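Local coordinates for protein 2-amino-4-hydroxy-6-hydroxymethyldihydropteridine pyrophosphokinase (Haemophilus influenzae, PDB 1CBK) that probably catalyses pyrophosphate transfer from ATP to 6-hydroxymethyl-7,8-dihydropterin, a step in folate biosynthesis, and holds a pterin analogue in its substrate pocket, at residues S43-P48 with P52-A57; E73-E78 with N108-I113. All coordinates share one frame; numbering follows the deposited sequence.

Contact 1: residues S43-P48 with P52-A57; sequences SKPLGP and PDYVNA. With ROI (7,8-dihydro-7,7-dimethyl-6-hydroxypterin), chain D.
With OG of Ser43 tucked between its own backbone N and carbonyl carbon (chi1 59°), and CG of Asn56 beside its backbone N and anti to the carbonyl carbon (chi1 -73°), a hydroxyl and a carboxamide meet at the rim of a bound pterin. Ser43 OG donates to Asn56 OD1 at 2.9 Å, in the carbonyl plane, and accepts from the pterin amino group N2; the hydroxyl thus bridges the Asn56 amide and the ligand. The same OD1 takes a nearly straight bond from pterin N3 at 3.0 Å, while Asn56 ND2 gives one to pterin O4 at 2.8 Å. Leu8 O is a further acceptor for ND2, and together these bonds fix the rotation of the amide. In the backbone, Ser43 and Tyr54 form an antiparallel hydrogen-bonded pair, joining the end of strand 32-43 to the start of strand 54-63. The Tyr54 side chain stacks on the ligand, with pterin C8A 3.5 Å above the centre of its ring; its hydroxyl is held by Gln51 and Arg92. Pro45 approaches that ring obliquely, its CB 4.1 Å from Tyr54 CE1. On both sides of Pro45 in the sequence the backbone completes the grip: Lys44 O takes a second bond from N2 at 2.8 Å, Leu46 N donates to N1 at 3.0 Å, and Leu46 O accepts from N8. Phe123 of helix 122-131 touches Ser43, Leu46 and Asn56. Matching N1, N2, N3, O4 and N8 with an asparagine, a serine and loop backbone groups, over a tyrosine face, illustrates recognition in the pterin pocket of the HPPK family.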
ATOM      1  N   SER A  43      -3.534  -9.947 -13.621  1.00  9.27           N
ATOM      2  CA  SER A  43      -4.280  -9.547 -12.449  1.00  9.70           C
ATOM      3  C   SER A  43      -5.147  -8.319 -12.678  1.00 11.05           C
ATOM      4  O   SER A  43      -4.832  -7.470 -13.507  1.00 12.39           O
ATOM      5  CB  SER A  43      -3.278  -9.254 -11.324  1.00  6.05           C
ATOM      6  OG  SER A  43      -2.376  -8.220 -11.717  1.00  7.04           O
ATOM      7  N   LYS A  44      -6.219  -8.215 -11.895  1.00 11.27           N
ATOM      8  CA  LYS A  44      -7.149  -7.097 -11.948  1.00  8.55           C
ATOM      9  C   LYS A  44      -6.386  -5.871 -11.505  1.00  9.54           C
ATOM     10  O   LYS A  44      -5.579  -5.940 -10.564  1.00 11.35           O
ATOM     11  CB  LYS A  44      -8.289  -7.381 -10.973  1.00 13.01           C
ATOM     12  CG  LYS A  44      -9.362  -6.319 -10.903  1.00 26.67           C
ATOM     13  CD  LYS A  44     -10.413  -6.651  -9.843  1.00 34.61           C
ATOM     14  CE  LYS A  44     -11.729  -5.939 -10.149  1.00 43.79           C
ATOM     15  NZ  LYS A  44     -12.744  -6.101  -9.067  1.00 50.63           N
ATOM     16  N   PRO A  45      -6.601  -4.722 -12.162  1.00  8.40           N
ATOM     17  CA  PRO A  45      -5.893  -3.502 -11.772  1.00  8.66           C
ATOM     18  C   PRO A  45      -6.175  -3.035 -10.339  1.00 10.02           C
ATOM     19  O   PRO A  45      -7.295  -3.169  -9.849  1.00 11.32           O
ATOM     20  CB  PRO A  45      -6.443  -2.462 -12.743  1.00  6.46           C
ATOM     21  CG  PRO A  45      -6.836  -3.247 -13.909  1.00  6.62           C
ATOM     22  CD  PRO A  45      -7.467  -4.467 -13.323  1.00 10.04           C
ATOM     23  N   LEU A  46      -5.134  -2.572  -9.657  1.00  9.05           N
ATOM     24  CA  LEU A  46      -5.274  -1.975  -8.339  1.00 10.28           C
ATOM     25  C   LEU A  46      -5.294  -0.480  -8.722  1.00 11.27           C
ATOM     26  O   LEU A  46      -4.284   0.071  -9.165  1.00 11.41           O
ATOM     27  CB  LEU A  46      -4.055  -2.279  -7.435  1.00  7.32           C
ATOM     28  CG  LEU A  46      -4.020  -1.462  -6.126  1.00  7.96           C
ATOM     29  CD1 LEU A  46      -5.294  -1.762  -5.268  1.00  5.66           C
ATOM     30  CD2 LEU A  46      -2.737  -1.772  -5.355  1.00  7.12           C
ATOM     31  N   GLY A  47      -6.456   0.157  -8.606  1.00 11.69           N
ATOM     32  CA  GLY A  47      -6.571   1.559  -8.972  1.00 11.13           C
ATOM     33  C   GLY A  47      -7.814   1.725  -9.825  1.00 11.35           C
ATOM     34  O   GLY A  47      -8.764   0.942  -9.674  1.00  9.92           O
ATOM     35  N   PRO A  48      -7.884   2.776 -10.669  1.00 11.22           N
ATOM     36  CA  PRO A  48      -9.044   3.006 -11.543  1.00 12.63           C
ATOM     37  C   PRO A  48      -9.288   1.684 -12.295  1.00 13.11           C
ATOM     38  O   PRO A  48      -8.329   1.003 -12.686  1.00 11.59           O
ATOM     39  CB  PRO A  48      -8.541   4.071 -12.515  1.00 12.68           C
ATOM     40  CG  PRO A  48      -7.518   4.818 -11.733  1.00 16.93           C
ATOM     41  CD  PRO A  48      -6.859   3.828 -10.824  1.00 10.84           C
ATOM     42  N   PRO A  52      -6.395  -1.620 -18.663  1.00  9.99           N
ATOM     43  CA  PRO A  52      -6.262  -3.062 -18.872  1.00  7.96           C
ATOM     44  C   PRO A  52      -5.714  -3.808 -17.649  1.00  8.76           C
ATOM     45  O   PRO A  52      -5.067  -3.211 -16.774  1.00  8.78           O
ATOM     46  CB  PRO A  52      -5.285  -3.149 -20.055  1.00  6.74           C
ATOM     47  CG  PRO A  52      -5.420  -1.793 -20.745  1.00  8.32           C
ATOM     48  CD  PRO A  52      -5.527  -0.858 -19.591  1.00  6.55           C
ATOM     49  N   ASP A  53      -5.978  -5.106 -17.599  1.00  9.26           N
ATOM     50  CA  ASP A  53      -5.459  -5.953 -16.537  1.00  9.89           C
ATOM     51  C   ASP A  53      -3.939  -5.947 -16.680  1.00 11.78           C
ATOM     52  O   ASP A  53      -3.406  -5.848 -17.798  1.00 10.91           O
ATOM     53  CB  ASP A  53      -5.947  -7.384 -16.719  1.00 10.10           C
ATOM     54  CG  ASP A  53      -7.381  -7.592 -16.255  1.00 13.92           C
ATOM     55  OD1 ASP A  53      -7.990  -6.660 -15.682  1.00 11.50           O
ATOM     56  OD2 ASP A  53      -7.884  -8.716 -16.463  1.00  9.97           O
ATOM     57  N   TYR A  54      -3.243  -6.129 -15.562  1.00  9.56           N
ATOM     58  CA  TYR A  54      -1.788  -6.134 -15.557  1.00  6.59           C
ATOM     59  C   TYR A  54      -1.215  -7.512 -15.701  1.00  7.14           C
ATOM     60  O   TYR A  54      -1.922  -8.504 -15.488  1.00  8.60           O
ATOM     61  CB  TYR A  54      -1.278  -5.572 -14.232  1.00  5.56           C
ATOM     62  CG  TYR A  54      -1.325  -4.073 -14.142  1.00  7.93           C
ATOM     63  CD1 TYR A  54      -2.537  -3.393 -13.927  1.00  8.41           C
ATOM     64  CD2 TYR A  54      -0.160  -3.331 -14.270  1.00  7.14           C
ATOM     65  CE1 TYR A  54      -2.559  -1.985 -13.839  1.00  7.37           C
ATOM     66  CE2 TYR A  54      -0.175  -1.936 -14.186  1.00  7.68           C
ATOM     67  CZ  TYR A  54      -1.363  -1.273 -13.970  1.00  7.62           C
ATOM     68  OH  TYR A  54      -1.322   0.085 -13.894  1.00 11.85           O
ATOM     69  N   VAL A  55       0.049  -7.575 -16.129  1.00  7.45           N
ATOM     70  CA  VAL A  55       0.792  -8.843 -16.186  1.00  7.05           C
ATOM     71  C   VAL A  55       1.917  -8.576 -15.151  1.00  6.98           C
ATOM     72  O   VAL A  55       2.597  -7.532 -15.213  1.00  7.00           O
ATOM     73  CB  VAL A  55       1.338  -9.207 -17.588  1.00  5.66           C
ATOM     74  CG1 VAL A  55       2.113 -10.539 -17.521  1.00  3.57           C
ATOM     75  CG2 VAL A  55       0.181  -9.376 -18.567  1.00  5.47           C
ATOM     76  N   ASN A  56       2.009  -9.463 -14.156  1.00  5.11           N
ATOM     77  CA  ASN A  56       2.953  -9.338 -13.055  1.00  6.73           C
ATOM     78  C   ASN A  56       3.866 -10.535 -12.848  1.00  6.70           C
ATOM     79  O   ASN A  56       3.504 -11.660 -13.154  1.00  7.28           O
ATOM     80  CB  ASN A  56       2.188  -9.115 -11.736  1.00  4.58           C
ATOM     81  CG  ASN A  56       1.604  -7.720 -11.623  1.00  4.64           C
ATOM     82  OD1 ASN A  56       0.399  -7.532 -11.757  1.00  7.07           O
ATOM     83  ND2 ASN A  56       2.445  -6.747 -11.332  1.00  9.97           N
ATOM     84  N   ALA A  57       5.047 -10.278 -12.295  1.00  6.37           N
ATOM     85  CA  ALA A  57       6.002 -11.333 -12.006  1.00  6.11           C
ATOM     86  C   ALA A  57       6.972 -10.797 -10.969  1.00  5.60           C
ATOM     87  O   ALA A  57       6.954  -9.604 -10.632  1.00  4.27           O
ATOM     88  CB  ALA A  57       6.764 -11.778 -13.280  1.00  5.96           C
TER
HETATM   89  N1  ROI D 601      -2.316  -3.231 -10.547  1.00  4.07           N
HETATM   90  C2  ROI D 601      -1.873  -4.504 -10.835  1.00  3.61           C
HETATM   91  N2  ROI D 601      -2.800  -5.497 -10.886  1.00  3.50           N
HETATM   92  N3  ROI D 601      -0.570  -4.798 -11.065  1.00  5.78           N
HETATM   93  C4  ROI D 601       0.395  -3.854 -11.012  1.00  2.56           C
HETATM   94  O4  ROI D 601       1.585  -4.103 -11.262  1.00  9.20           O
HETATM   95  C4A ROI D 601       0.018  -2.514 -10.668  1.00  3.34           C
HETATM   96  N5  ROI D 601       0.918  -1.579 -10.585  1.00  6.10           N
HETATM   97  C6  ROI D 601       0.634  -0.268 -10.265  1.00 10.62           C
HETATM   98  C7  ROI D 601      -0.806   0.093  -9.809  1.00 11.39           C
HETATM   99  C16 ROI D 601      -0.890   0.171  -8.236  1.00  7.11           C
HETATM  100  C15 ROI D 601      -1.282   1.391 -10.475  1.00  9.55           C
HETATM  101  N8  ROI D 601      -1.798  -0.971 -10.152  1.00  8.75           N
HETATM  102  C8A ROI D 601      -1.417  -2.267 -10.451  1.00  6.18           C
HETATM  103  O9  ROI D 601       1.609   0.544 -10.360  1.00 13.26           O

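Contact 2: residues E73-E78 with N108-I113; sequences ELQRIE and NERLTI
Gln75 and Arg110 reach for one another from helix 67-80 and from the loop leading into strand 112-113, and theirs is the sole direct contact between the two segments. Both side chains set out alike, with CG beside the backbone N and anti to the carbonyl carbon (chi1 -64° in Gln75, -57° in Arg110). Gln75 then runs out extended beyond CG, whereas Arg110 bends at its third torsion (chi3 63°), which swings the guanidinium round so that its edge faces the glutamine. The two flat groups are turned 40° apart. As modelled, NE2 of Gln75 lies 2.9 Å from Arg110 NH2, near the guanidinium plane; both atoms are donors, so this pair makes no hydrogen bond, and the closeness of the two is a doubtful feature. The bonding instead runs through a water at the same edge, which accepts from Arg110 NE at 2.9 Å and donates to Gln75 OE1 at 3.2 Å. Asp72, on the same helix as Gln75, forms a salt bridge with Arg110 NH2. At this surface, then, the chemistry implies that Arg110 is probably held to the helix chiefly by that salt bridge, with packing on Leu68 and Leu71 and the Gln75 water bridge in support.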
ATOM      1  N   GLU A  73      20.377   1.200 -12.247  1.00 11.28           N
ATOM      2  CA  GLU A  73      20.289   0.256 -13.356  1.00 11.61           C
ATOM      3  C   GLU A  73      18.861  -0.085 -13.717  1.00 12.44           C
ATOM      4  O   GLU A  73      18.535  -0.172 -14.893  1.00 13.31           O
ATOM      5  CB  GLU A  73      21.075  -1.024 -13.049  1.00 11.74           C
ATOM      6  CG  GLU A  73      22.607  -0.849 -13.081  1.00 20.26           C
ATOM      7  CD  GLU A  73      23.106  -0.225 -14.392  1.00 24.92           C
ATOM      8  OE1 GLU A  73      23.072  -0.902 -15.442  1.00 22.83           O
ATOM      9  OE2 GLU A  73      23.529   0.948 -14.377  1.00 30.38           O
ATOM     10  N   LEU A  74      17.990  -0.284 -12.728  1.00 11.61           N
ATOM     11  CA  LEU A  74      16.600  -0.601 -13.051  1.00  9.80           C
ATOM     12  C   LEU A  74      15.927   0.597 -13.726  1.00 10.10           C
ATOM     13  O   LEU A  74      15.097   0.432 -14.617  1.00  9.37           O
ATOM     14  CB  LEU A  74      15.818  -1.019 -11.809  1.00  8.55           C
ATOM     15  CG  LEU A  74      16.310  -2.290 -11.130  1.00 13.77           C
ATOM     16  CD1 LEU A  74      15.437  -2.539  -9.899  1.00  9.60           C
ATOM     17  CD2 LEU A  74      16.265  -3.495 -12.096  1.00  6.98           C
ATOM     18  N   GLN A  75      16.255   1.801 -13.270  1.00 11.15           N
ATOM     19  CA  GLN A  75      15.683   3.014 -13.847  1.00 11.15           C
ATOM     20  C   GLN A  75      16.204   3.201 -15.280  1.00 11.92           C
ATOM     21  O   GLN A  75      15.469   3.657 -16.157  1.00 10.23           O
ATOM     22  CB  GLN A  75      15.976   4.237 -12.968  1.00  9.90           C
ATOM     23  CG  GLN A  75      15.313   4.136 -11.591  1.00 13.03           C
ATOM     24  CD  GLN A  75      15.534   5.353 -10.712  1.00 13.56           C
ATOM     25  OE1 GLN A  75      14.620   5.803 -10.027  1.00 20.02           O
ATOM     26  NE2 GLN A  75      16.734   5.881 -10.716  1.00 10.83           N
ATOM     27  N   ARG A  76      17.462   2.825 -15.503  1.00 12.65           N
ATOM     28  CA  ARG A  76      18.070   2.909 -16.838  1.00 15.08           C
ATOM     29  C   ARG A  76      17.342   1.952 -17.778  1.00 14.89           C
ATOM     30  O   ARG A  76      17.036   2.315 -18.916  1.00 13.31           O
ATOM     31  CB  ARG A  76      19.542   2.550 -16.766  1.00 16.96           C
ATOM     32  CG  ARG A  76      20.289   2.607 -18.083  1.00 29.26           C
ATOM     33  CD  ARG A  76      21.764   2.373 -17.836  1.00 37.84           C
ATOM     34  NE  ARG A  76      22.480   1.989 -19.047  1.00 57.80           N
ATOM     35  CZ  ARG A  76      23.024   0.787 -19.251  1.00 67.03           C
ATOM     36  NH1 ARG A  76      22.928  -0.157 -18.323  1.00 68.76           N
ATOM     37  NH2 ARG A  76      23.668   0.527 -20.388  1.00 69.08           N
ATOM     38  N   ILE A  77      17.033   0.748 -17.286  1.00 13.99           N
ATOM     39  CA  ILE A  77      16.318  -0.229 -18.083  1.00 12.47           C
ATOM     40  C   ILE A  77      14.926   0.304 -18.431  1.00 14.64           C
ATOM     41  O   ILE A  77      14.486   0.170 -19.570  1.00 14.99           O
ATOM     42  CB  ILE A  77      16.229  -1.600 -17.365  1.00 15.93           C
ATOM     43  CG1 ILE A  77      17.599  -2.281 -17.381  1.00 12.86           C
ATOM     44  CG2 ILE A  77      15.144  -2.499 -18.018  1.00 13.59           C
ATOM     45  CD1 ILE A  77      17.720  -3.470 -16.422  1.00 10.81           C
ATOM     46  N   GLU A  78      14.222   0.889 -17.462  1.00 12.30           N
ATOM     47  CA  GLU A  78      12.888   1.453 -17.722  1.00 12.79           C
ATOM     48  C   GLU A  78      12.986   2.576 -18.780  1.00 12.73           C
ATOM     49  O   GLU A  78      12.173   2.648 -19.709  1.00 11.98           O
ATOM     50  CB  GLU A  78      12.276   2.028 -16.432  1.00 11.53           C
ATOM     51  CG  GLU A  78      11.918   1.007 -15.360  1.00 12.76           C
ATOM     52  CD  GLU A  78      11.347   1.659 -14.106  1.00  9.48           C
ATOM     53  OE1 GLU A  78      11.826   2.726 -13.695  1.00 11.54           O
ATOM     54  OE2 GLU A  78      10.414   1.093 -13.523  1.00 11.51           O
ATOM     55  N   ASN A 108      15.497   5.581   2.714  1.00 26.30           N
ATOM     56  CA  ASN A 108      16.162   6.871   2.481  1.00 25.17           C
ATOM     57  C   ASN A 108      15.457   7.701   1.413  1.00 24.36           C
ATOM     58  O   ASN A 108      14.329   7.396   1.050  1.00 23.41           O
ATOM     59  CB  ASN A 108      17.671   6.706   2.163  1.00 26.04           C
ATOM     60  CG  ASN A 108      17.963   5.809   0.954  1.00 23.02           C
ATOM     61  OD1 ASN A 108      18.808   4.916   1.039  1.00 26.34           O
ATOM     62  ND2 ASN A 108      17.321   6.075  -0.179  1.00 18.93           N
ATOM     63  N   GLU A 109      16.132   8.714   0.879  1.00 25.40           N
ATOM     64  CA  GLU A 109      15.543   9.601  -0.137  1.00 27.27           C
ATOM     65  C   GLU A 109      15.075   8.938  -1.426  1.00 25.51           C
ATOM     66  O   GLU A 109      14.084   9.368  -2.017  1.00 25.47           O
ATOM     67  CB  GLU A 109      16.534  10.714  -0.493  1.00 36.39           C
ATOM     68  CG  GLU A 109      16.306  12.026   0.239  1.00 50.90           C
ATOM     69  CD  GLU A 109      15.453  12.987  -0.563  1.00 60.96           C
ATOM     70  OE1 GLU A 109      15.987  13.575  -1.541  1.00 64.41           O
ATOM     71  OE2 GLU A 109      14.257  13.149  -0.226  1.00 61.85           O
ATOM     72  N   ARG A 110      15.816   7.916  -1.862  1.00 22.48           N
ATOM     73  CA  ARG A 110      15.516   7.191  -3.092  1.00 20.20           C
ATOM     74  C   ARG A 110      14.974   5.773  -2.912  1.00 19.09           C
ATOM     75  O   ARG A 110      14.349   5.235  -3.827  1.00 17.21           O
ATOM     76  CB  ARG A 110      16.773   7.127  -3.966  1.00 21.01           C
ATOM     77  CG  ARG A 110      17.389   8.486  -4.324  1.00 21.29           C
ATOM     78  CD  ARG A 110      18.591   8.334  -5.265  1.00 24.26           C
ATOM     79  NE  ARG A 110      18.179   7.745  -6.542  1.00 25.38           N
ATOM     80  CZ  ARG A 110      18.961   7.001  -7.321  1.00 26.04           C
ATOM     81  NH1 ARG A 110      20.214   6.729  -6.965  1.00 20.81           N
ATOM     82  NH2 ARG A 110      18.477   6.517  -8.461  1.00 19.17           N
ATOM     83  N   LEU A 111      15.194   5.164  -1.747  1.00 17.43           N
ATOM     84  CA  LEU A 111      14.735   3.790  -1.521  1.00 16.54           C
ATOM     85  C   LEU A 111      13.829   3.577  -0.317  1.00 15.32           C
ATOM     86  O   LEU A 111      13.993   4.216   0.703  1.00 15.24           O
ATOM     87  CB  LEU A 111      15.937   2.855  -1.384  1.00 16.27           C
ATOM     88  CG  LEU A 111      16.777   2.615  -2.639  1.00 15.75           C
ATOM     89  CD1 LEU A 111      18.047   1.933  -2.245  1.00 13.63           C
ATOM     90  CD2 LEU A 111      15.984   1.780  -3.637  1.00 13.74           C
ATOM     91  N   THR A 112      12.946   2.593  -0.445  1.00 16.31           N
ATOM     92  CA  THR A 112      11.993   2.192   0.584  1.00 17.51           C
ATOM     93  C   THR A 112      12.016   0.668   0.486  1.00 16.07           C
ATOM     94  O   THR A 112      11.236   0.075  -0.265  1.00 17.44           O
ATOM     95  CB  THR A 112      10.546   2.666   0.230  1.00 24.74           C
ATOM     96  OG1 THR A 112      10.538   4.076  -0.039  1.00 25.79           O
ATOM     97  CG2 THR A 112       9.567   2.359   1.364  1.00 24.31           C
ATOM     98  N   ILE A 113      12.943   0.043   1.207  1.00 14.58           N
ATOM     99  CA  ILE A 113      13.100  -1.409   1.206  1.00 11.72           C
ATOM    100  C   ILE A 113      13.094  -1.942   2.645  1.00 12.73           C
ATOM    101  O   ILE A 113      13.904  -1.535   3.469  1.00 12.94           O
ATOM    102  CB  ILE A 113      14.436  -1.846   0.530  1.00 12.66           C
ATOM    103  CG1 ILE A 113      14.552  -1.266  -0.890  1.00  9.28           C
ATOM    104  CG2 ILE A 113      14.526  -3.370   0.501  1.00  2.35           C
ATOM    105  CD1 ILE A 113      15.872  -1.569  -1.574  1.00 10.97           C
TER
HETATM  106  O   HOH W   1      15.540   7.786  -7.634  1.00 25.83           O

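Contact 1 and contact 2 illustrate how differently a loop can be joined to regular structure within one small domain. Their centres are 21 Å apart and their nearest atoms about 11 Å, with no touch between them. They follow in series along the chain, strand 54-63 of the first leading on to helix 67-80 of the second. Six of the twelve residues of the pterin pocket belong to contact 1; none belongs to contact 2, a water-bridged surface contact. Both also touch the second copy of the protein, although the enzyme is described as a monomer: Gly47 O accepts from Asn139 of that copy beside the pocket, while Asn108 O accepts from its Arg88 and Thr112 packs on its Trp89.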